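Local coordinates for protein exonuclease mut-7 homolog (Aedes aegypti, PDB 7JW2) that probably trims the 3' ends of AGO1-bound microRNAs as a magnesium-dependent 3'-5' exoribonuclease, of which this chain is the exonuclease domain, at residues A[23-28]-A[80-85]; A[61-66]-A[183-188]. One frame throughout, in Å; residues are numbered along the deposited sequence.

Contact 1: A[23-28]-A[80-85]; sequences AMLSDL and AKNVFN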
ATOM      1  N   ALA A  23       1.553   0.072  -4.375  1.00 13.43           N
ATOM      2  CA  ALA A  23       0.819   0.766  -5.431  1.00 14.36           C
ATOM      3  C   ALA A  23      -0.276  -0.130  -6.001  1.00 13.68           C
ATOM      4  O   ALA A  23      -1.406   0.323  -6.252  1.00 14.44           O
ATOM      5  CB  ALA A  23       1.776   1.216  -6.537  1.00 16.89           C
ATOM      6  N   MET A  24       0.033  -1.415  -6.184  1.00 13.69           N
ATOM      7  CA  MET A  24      -0.985  -2.385  -6.587  1.00 13.48           C
ATOM      8  C   MET A  24      -2.114  -2.455  -5.562  1.00 14.24           C
ATOM      9  O   MET A  24      -3.300  -2.423  -5.920  1.00 13.34           O
ATOM     10  CB  MET A  24      -0.337  -3.761  -6.771  1.00 13.06           C
ATOM     11  CG  MET A  24      -1.356  -4.882  -6.944  1.00 13.21           C
ATOM     12  SD  MET A  24      -0.561  -6.502  -6.790  1.00 15.00           S
ATOM     13  CE  MET A  24      -0.413  -6.600  -4.989  1.00 15.04           C
ATOM     14  N   LEU A  25      -1.766  -2.576  -4.277  1.00 13.74           N
ATOM     15  CA  LEU A  25      -2.783  -2.680  -3.234  1.00 15.06           C
ATOM     16  C   LEU A  25      -3.679  -1.452  -3.229  1.00 14.32           C
ATOM     17  O   LEU A  25      -4.890  -1.556  -3.014  1.00 14.85           O
ATOM     18  CB  LEU A  25      -2.128  -2.867  -1.864  1.00 16.12           C
ATOM     19  CG  LEU A  25      -3.061  -3.381  -0.761  1.00 17.70           C
ATOM     20  CD1 LEU A  25      -3.603  -4.756  -1.168  1.00 20.69           C
ATOM     21  CD2 LEU A  25      -2.334  -3.487   0.572  1.00 20.59           C
ATOM     22  N   SER A  26      -3.104  -0.278  -3.476  1.00 13.31           N
ATOM     23  CA  SER A  26      -3.891   0.950  -3.525  1.00 14.41           C
ATOM     24  C   SER A  26      -5.001   0.861  -4.565  1.00 15.00           C
ATOM     25  O   SER A  26      -6.136   1.288  -4.310  1.00 17.67           O
ATOM     26  CB  SER A  26      -2.973   2.133  -3.826  1.00 15.47           C
ATOM     27  OG  SER A  26      -3.723   3.314  -4.032  1.00 18.63           O
ATOM     28  N   ASP A  27      -4.694   0.312  -5.742  1.00 13.96           N
ATOM     29  CA  ASP A  27      -5.707   0.128  -6.779  1.00 14.88           C
ATOM     30  C   ASP A  27      -6.694  -0.963  -6.383  1.00 16.07           C
ATOM     31  O   ASP A  27      -7.915  -0.749  -6.394  1.00 16.97           O
ATOM     32  CB  ASP A  27      -5.012  -0.204  -8.105  1.00 17.28           C
ATOM     33  CG  ASP A  27      -5.986  -0.523  -9.232  1.00 21.57           C
ATOM     34  OD1 ASP A  27      -7.185  -0.186  -9.130  1.00 23.11           O
ATOM     35  OD2 ASP A  27      -5.540  -1.108 -10.244  1.00 20.46           O
ATOM     36  N   LEU A  28      -6.188  -2.129  -5.985  1.00 15.07           N
ATOM     37  CA  LEU A  28      -7.054  -3.293  -5.817  1.00 15.06           C
ATOM     38  C   LEU A  28      -8.009  -3.153  -4.643  1.00 19.00           C
ATOM     39  O   LEU A  28      -9.120  -3.704  -4.690  1.00 18.38           O
ATOM     40  CB  LEU A  28      -6.225  -4.562  -5.640  1.00 14.25           C
ATOM     41  CG  LEU A  28      -5.377  -4.926  -6.845  1.00 16.42           C
ATOM     42  CD1 LEU A  28      -4.668  -6.248  -6.586  1.00 17.17           C
ATOM     43  CD2 LEU A  28      -6.212  -5.028  -8.114  1.00 16.13           C
ATOM     44  N   ALA A  80      -4.218 -10.443   1.710  1.00 15.49           N
ATOM     45  CA  ALA A  80      -5.349 -11.288   2.071  1.00 16.85           C
ATOM     46  C   ALA A  80      -6.483 -10.461   2.666  1.00 18.04           C
ATOM     47  O   ALA A  80      -7.652 -10.630   2.294  1.00 18.61           O
ATOM     48  CB  ALA A  80      -4.904 -12.390   3.033  1.00 18.70           C
ATOM     49  N   LYS A  81      -6.160  -9.520   3.549  1.00 15.39           N
ATOM     50  CA  LYS A  81      -7.221  -8.789   4.229  1.00 17.36           C
ATOM     51  C   LYS A  81      -7.940  -7.826   3.294  1.00 17.95           C
ATOM     52  O   LYS A  81      -9.166  -7.665   3.385  1.00 20.54           O
ATOM     53  CB  LYS A  81      -6.643  -8.033   5.415  1.00 18.62           C
ATOM     54  CG  LYS A  81      -7.593  -7.005   5.988  1.00 20.66           C
ATOM     55  CD  LYS A  81      -7.009  -6.431   7.236  1.00 27.12           C
ATOM     56  CE  LYS A  81      -8.014  -5.590   7.978  1.00 33.59           C
ATOM     57  NZ  LYS A  81      -7.242  -4.764   8.930  1.00 37.53           N
ATOM     58  N   ASN A  82      -7.208  -7.142   2.419  1.00 17.95           N
ATOM     59  CA  ASN A  82      -7.784  -6.034   1.673  1.00 19.10           C
ATOM     60  C   ASN A  82      -8.270  -6.427   0.287  1.00 21.08           C
ATOM     61  O   ASN A  82      -8.886  -5.590  -0.396  1.00 21.82           O
ATOM     62  CB  ASN A  82      -6.783  -4.886   1.590  1.00 19.58           C
ATOM     63  CG  ASN A  82      -6.594  -4.213   2.926  1.00 23.32           C
ATOM     64  OD1 ASN A  82      -7.484  -3.507   3.398  1.00 23.70           O
ATOM     65  ND2 ASN A  82      -5.451  -4.449   3.564  1.00 23.74           N
ATOM     66  N   VAL A  83      -8.072  -7.685  -0.121  1.00 18.09           N
ATOM     67  CA  VAL A  83      -8.554  -8.167  -1.414  1.00 19.40           C
ATOM     68  C   VAL A  83      -9.263  -9.511  -1.263  1.00 18.72           C
ATOM     69  O   VAL A  83     -10.446  -9.637  -1.593  1.00 17.85           O
ATOM     70  CB  VAL A  83      -7.402  -8.267  -2.435  1.00 19.14           C
ATOM     71  CG1 VAL A  83      -7.882  -8.897  -3.744  1.00 22.37           C
ATOM     72  CG2 VAL A  83      -6.801  -6.881  -2.693  1.00 20.28           C
ATOM     73  N   PHE A  84      -8.559 -10.537  -0.778  1.00 17.87           N
ATOM     74  CA  PHE A  84      -9.089 -11.890  -0.926  1.00 19.66           C
ATOM     75  C   PHE A  84     -10.154 -12.234   0.104  1.00 23.60           C
ATOM     76  O   PHE A  84     -11.177 -12.843  -0.246  1.00 24.34           O
ATOM     77  CB  PHE A  84      -7.954 -12.903  -0.884  1.00 19.29           C
ATOM     78  CG  PHE A  84      -7.235 -13.007  -2.172  1.00 17.97           C
ATOM     79  CD1 PHE A  84      -6.299 -12.050  -2.527  1.00 19.92           C
ATOM     80  CD2 PHE A  84      -7.545 -14.014  -3.073  1.00 20.44           C
ATOM     81  CE1 PHE A  84      -5.641 -12.119  -3.740  1.00 20.04           C
ATOM     82  CE2 PHE A  84      -6.894 -14.097  -4.285  1.00 21.13           C
ATOM     83  CZ  PHE A  84      -5.940 -13.146  -4.628  1.00 22.43           C
ATOM     84  N   ASN A  85      -9.947 -11.871   1.365  1.00 18.73           N
ATOM     85  CA  ASN A  85     -10.877 -12.245   2.432  1.00 20.60           C
ATOM     86  C   ASN A  85     -11.919 -11.178   2.690  1.00 25.36           C
ATOM     87  O   ASN A  85     -12.241 -10.864   3.842  1.00 32.20           O
ATOM     88  CB  ASN A  85     -10.094 -12.557   3.703  1.00 20.09           C
ATOM     89  CG  ASN A  85      -9.214 -13.773   3.554  1.00 21.29           C
ATOM     90  OD1 ASN A  85      -9.486 -14.654   2.735  1.00 20.93           O
ATOM     91  ND2 ASN A  85      -8.149 -13.827   4.340  1.00 21.54           N
TER
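Leu-25 and Leu-28 of helix 18-28 meet Val-83 of helix 73-84 in a small, buried, apolar helix-helix contact on one face of the central sheet. The two helices touch here through few side chains, and their local axes stay 10.0 Å apart and cross at 47°. Val-83 makes both leucine contacts through one branch: CG2 lies 3.8 Å from CB of Leu-28 and 4.1 Å from CD1 of Leu-25. With CG1 anti to the backbone N (chi1 175°), CG2 is the methyl placed to receive both leucines. Leu-25 and Val-83 pass alongside each other in opposite directions, and CD1 of Leu-25 also reaches CB of Asn-82 at 4.2 Å. The amide of Asn-82 is used for other purposes: OD1 accepts a hydrogen bond from Lys-18 of the second subunit, while ND2 turns back to the carbonyl of Ala-78. The helix widens into a pi-type turn at 80-84, where Asn-85 N bonds to Ala-80 O at 2.8 Å. Toward the sheet, Leu-28 also packs on Leu-55 and Tyr-62. Helices packed side by side over a mixed sheet in this way belong to the RNase H-like fold of DnaQ-type 3'-5' exonucleases.

Contact 2: A[61-66]-A[183-188]; sequences VYMIDV and RYAALD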
ATOM      1  N   VAL A  61      -3.433  -5.339 -15.213  1.00 17.63           N
ATOM      2  CA  VAL A  61      -3.039  -6.649 -14.715  1.00 17.37           C
ATOM      3  C   VAL A  61      -1.747  -6.493 -13.934  1.00 17.42           C
ATOM      4  O   VAL A  61      -0.796  -5.866 -14.419  1.00 18.61           O
ATOM      5  CB  VAL A  61      -2.863  -7.675 -15.846  1.00 17.16           C
ATOM      6  CG1 VAL A  61      -2.522  -9.027 -15.249  1.00 17.16           C
ATOM      7  CG2 VAL A  61      -4.141  -7.772 -16.672  1.00 18.44           C
ATOM      8  N   TYR A  62      -1.727  -7.039 -12.721  1.00 14.49           N
ATOM      9  CA  TYR A  62      -0.552  -7.038 -11.862  1.00 14.09           C
ATOM     10  C   TYR A  62      -0.005  -8.451 -11.741  1.00 14.46           C
ATOM     11  O   TYR A  62      -0.756  -9.401 -11.524  1.00 15.41           O
ATOM     12  CB  TYR A  62      -0.909  -6.502 -10.476  1.00 16.09           C
ATOM     13  CG  TYR A  62      -1.464  -5.102 -10.492  1.00 14.68           C
ATOM     14  CD1 TYR A  62      -2.837  -4.874 -10.562  1.00 15.31           C
ATOM     15  CD2 TYR A  62      -0.627  -4.000 -10.438  1.00 15.21           C
ATOM     16  CE1 TYR A  62      -3.347  -3.590 -10.569  1.00 16.46           C
ATOM     17  CE2 TYR A  62      -1.133  -2.716 -10.451  1.00 17.68           C
ATOM     18  CZ  TYR A  62      -2.493  -2.522 -10.523  1.00 17.95           C
ATOM     19  OH  TYR A  62      -3.003  -1.243 -10.535  1.00 20.80           O
ATOM     20  N   MET A  63       1.307  -8.591 -11.853  1.00 15.30           N
ATOM     21  CA  MET A  63       1.946  -9.896 -11.725  1.00 15.09           C
ATOM     22  C   MET A  63       2.954  -9.803 -10.595  1.00 14.19           C
ATOM     23  O   MET A  63       4.008  -9.178 -10.767  1.00 14.14           O
ATOM     24  CB  MET A  63       2.607 -10.304 -13.036  1.00 15.90           C
ATOM     25  CG  MET A  63       1.574 -10.410 -14.139  1.00 14.84           C
ATOM     26  SD  MET A  63       2.257 -10.937 -15.711  1.00 22.60           S
ATOM     27  CE  MET A  63       3.173  -9.499 -16.188  1.00 22.46           C
ATOM     28  N   ILE A  64       2.620 -10.386  -9.441  1.00 13.98           N
ATOM     29  CA  ILE A  64       3.522 -10.352  -8.290  1.00 14.35           C
ATOM     30  C   ILE A  64       4.622 -11.383  -8.507  1.00 12.51           C
ATOM     31  O   ILE A  64       4.342 -12.588  -8.582  1.00 14.22           O
ATOM     32  CB  ILE A  64       2.782 -10.634  -6.974  1.00 13.11           C
ATOM     33  CG1 ILE A  64       1.571  -9.711  -6.787  1.00 14.83           C
ATOM     34  CG2 ILE A  64       3.772 -10.531  -5.778  1.00 15.54           C
ATOM     35  CD1 ILE A  64       0.629 -10.241  -5.715  1.00 15.99           C
ATOM     36  N   ASP A  65       5.874 -10.912  -8.589  1.00 14.53           N
ATOM     37  CA  ASP A  65       7.033 -11.795  -8.735  1.00 15.57           C
ATOM     38  C   ASP A  65       7.438 -12.238  -7.338  1.00 13.46           C
ATOM     39  O   ASP A  65       8.100 -11.496  -6.600  1.00 15.47           O
ATOM     40  CB  ASP A  65       8.180 -11.101  -9.457  1.00 15.18           C
ATOM     41  CG  ASP A  65       9.315 -12.049  -9.764  1.00 15.86           C
ATOM     42  OD1 ASP A  65       9.449 -13.052  -9.043  1.00 16.49           O
ATOM     43  OD2 ASP A  65      10.043 -11.794 -10.737  1.00 19.26           O
ATOM     44  N   VAL A  66       6.998 -13.435  -6.952  1.00 14.05           N
ATOM     45  CA  VAL A  66       7.224 -13.890  -5.589  1.00 14.45           C
ATOM     46  C   VAL A  66       8.693 -14.213  -5.377  1.00 17.66           C
ATOM     47  O   VAL A  66       9.210 -14.091  -4.262  1.00 19.43           O
ATOM     48  CB  VAL A  66       6.313 -15.093  -5.290  1.00 16.06           C
ATOM     49  CG1 VAL A  66       6.597 -15.665  -3.909  1.00 17.93           C
ATOM     50  CG2 VAL A  66       4.832 -14.665  -5.403  1.00 16.31           C
ATOM     51  N   ARG A 183       3.353 -12.588 -20.977  1.00 17.50           N
ATOM     52  CA  ARG A 183       2.095 -12.394 -21.699  1.00 18.47           C
ATOM     53  C   ARG A 183       1.086 -13.487 -21.361  1.00 18.00           C
ATOM     54  O   ARG A 183      -0.095 -13.202 -21.109  1.00 17.52           O
ATOM     55  CB  ARG A 183       2.367 -12.334 -23.204  1.00 23.32           C
ATOM     56  CG  ARG A 183       2.991 -11.012 -23.634  1.00 27.22           C
ATOM     57  CD  ARG A 183       2.751 -10.704 -25.110  1.00 36.54           C
ATOM     58  NE  ARG A 183       3.152 -11.806 -25.975  1.00 36.83           N
ATOM     59  CZ  ARG A 183       4.194 -11.764 -26.799  1.00 37.81           C
ATOM     60  NH1 ARG A 183       4.938 -10.667 -26.867  1.00 34.99           N
ATOM     61  NH2 ARG A 183       4.490 -12.814 -27.555  1.00 39.36           N
ATOM     62  N   TYR A 184       1.530 -14.743 -21.346  1.00 16.20           N
ATOM     63  CA  TYR A 184       0.653 -15.845 -20.977  1.00 14.38           C
ATOM     64  C   TYR A 184       0.125 -15.671 -19.556  1.00 16.71           C
ATOM     65  O   TYR A 184      -1.067 -15.878 -19.302  1.00 16.37           O
ATOM     66  CB  TYR A 184       1.400 -17.183 -21.128  1.00 17.43           C
ATOM     67  CG  TYR A 184       0.700 -18.330 -20.444  1.00 16.22           C
ATOM     68  CD1 TYR A 184      -0.314 -19.039 -21.083  1.00 17.13           C
ATOM     69  CD2 TYR A 184       1.010 -18.674 -19.133  1.00 17.44           C
ATOM     70  CE1 TYR A 184      -0.984 -20.074 -20.444  1.00 16.06           C
ATOM     71  CE2 TYR A 184       0.353 -19.699 -18.490  1.00 18.63           C
ATOM     72  CZ  TYR A 184      -0.650 -20.388 -19.140  1.00 17.73           C
ATOM     73  OH  TYR A 184      -1.300 -21.409 -18.498  1.00 20.30           O
ATOM     74  N   ALA A 185       0.998 -15.298 -18.621  1.00 15.84           N
ATOM     75  CA  ALA A 185       0.574 -15.176 -17.228  1.00 14.04           C
ATOM     76  C   ALA A 185      -0.462 -14.076 -17.057  1.00 15.11           C
ATOM     77  O   ALA A 185      -1.437 -14.244 -16.310  1.00 15.54           O
ATOM     78  CB  ALA A 185       1.793 -14.928 -16.327  1.00 13.90           C
ATOM     79  N   ALA A 186      -0.257 -12.934 -17.716  1.00 15.01           N
ATOM     80  CA  ALA A 186      -1.199 -11.833 -17.552  1.00 14.67           C
ATOM     81  C   ALA A 186      -2.553 -12.187 -18.155  1.00 15.39           C
ATOM     82  O   ALA A 186      -3.604 -11.903 -17.561  1.00 15.76           O
ATOM     83  CB  ALA A 186      -0.626 -10.561 -18.179  1.00 17.27           C
ATOM     84  N   LEU A 187      -2.554 -12.793 -19.337  1.00 14.99           N
ATOM     85  CA  LEU A 187      -3.811 -13.154 -19.969  1.00 15.52           C
ATOM     86  C   LEU A 187      -4.536 -14.262 -19.213  1.00 15.72           C
ATOM     87  O   LEU A 187      -5.772 -14.326 -19.259  1.00 17.48           O
ATOM     88  CB  LEU A 187      -3.555 -13.557 -21.422  1.00 17.13           C
ATOM     89  CG  LEU A 187      -4.806 -13.796 -22.268  1.00 17.29           C
ATOM     90  CD1 LEU A 187      -5.725 -12.579 -22.268  1.00 19.43           C
ATOM     91  CD2 LEU A 187      -4.388 -14.168 -23.688  1.00 17.79           C
ATOM     92  N   ASP A 188      -3.810 -15.139 -18.500  1.00 16.35           N
ATOM     93  CA  ASP A 188      -4.502 -16.238 -17.836  1.00 16.18           C
ATOM     94  C   ASP A 188      -5.396 -15.716 -16.716  1.00 16.38           C
ATOM     95  O   ASP A 188      -6.423 -16.328 -16.413  1.00 18.46           O
ATOM     96  CB  ASP A 188      -3.511 -17.289 -17.321  1.00 19.20           C
ATOM     97  CG  ASP A 188      -3.914 -18.708 -17.736  1.00 18.08           C
ATOM     98  OD1 ASP A 188      -4.101 -18.953 -18.953  1.00 20.94           O
ATOM     99  OD2 ASP A 188      -4.068 -19.569 -16.843  1.00 21.23           O
TER
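Val-61 and Met-63 reach from strand 61-65 onto Ala-185 and Ala-186 of helix 179-205, a strand-on-helix contact in the RNase H-like fold of this exonuclease domain. The example illustrates how side chains two apart on a strand, pointing to the same face of a sheet, can be received by small residues on a helix. The helix segment crosses the strand at 120°, with the axes 8.6 Å apart, and no hydrogen bond joins them; the fit is apolar and buried.

Met-63 makes the larger reach. CG stands anti to the carbonyl carbon (chi1 -61°) and the next torsion is extended, which together carry the sulfur out to the helix; the bend at chi3 only turns the terminal methyl CE. SD of Met-63 sits against the backbone of Ala-186, 3.8 Å from both its N and its CB, with CB of Ala-185 beside it at 4.1 Å. The short alanine methyls let the thioether come close to the helix backbone.

Tyr-62, between these two residues, points away from the helix and stacks its ring on His-13, while Asp-65 caps the following helix through OD1 to N of Val-68 and forms a salt bridge with Arg-175 through OD2. Val-12 of strand 12-15 also packs on Ala-186, and Leu-52 of strand 50-56 on Ala-185, which places the helix across several neighbouring strands. A polar tie lies close by: the carbonyl of Ala-185 takes a hydrogen bond from NE2 of Gln-54, a residue Met-63 also touches.

Val-61 approaches by one methyl, the branch anti to the backbone N (chi1 -177°). The methyl of Ala-186 is thus shared by both strand residues, and CG1 of Val-61 lies 3.8 Å from both CB and O of Ala-186.

From the N terminus, helix 18-28 comes first, and contact 1 closes the loop from it to helix 73-84 around strands 33-40, 50-56 and 61-65. Strand 61-65 lies inside that loop and opens contact 2, which closes only at helix 179-205 after a much longer excursion; the two closures therefore cross instead of nesting. Their centres are about 16 Å apart, and they are joined directly: Asp-27 OD2 and Tyr-62 OH lie 2.6 Å apart in a probable hydrogen bond, while Met-24 packs on Tyr-62 and Ile-64. Together they tie helices to both faces of the sheet, with strand 61-65 sandwiched between helix 18-28 and helix 179-205.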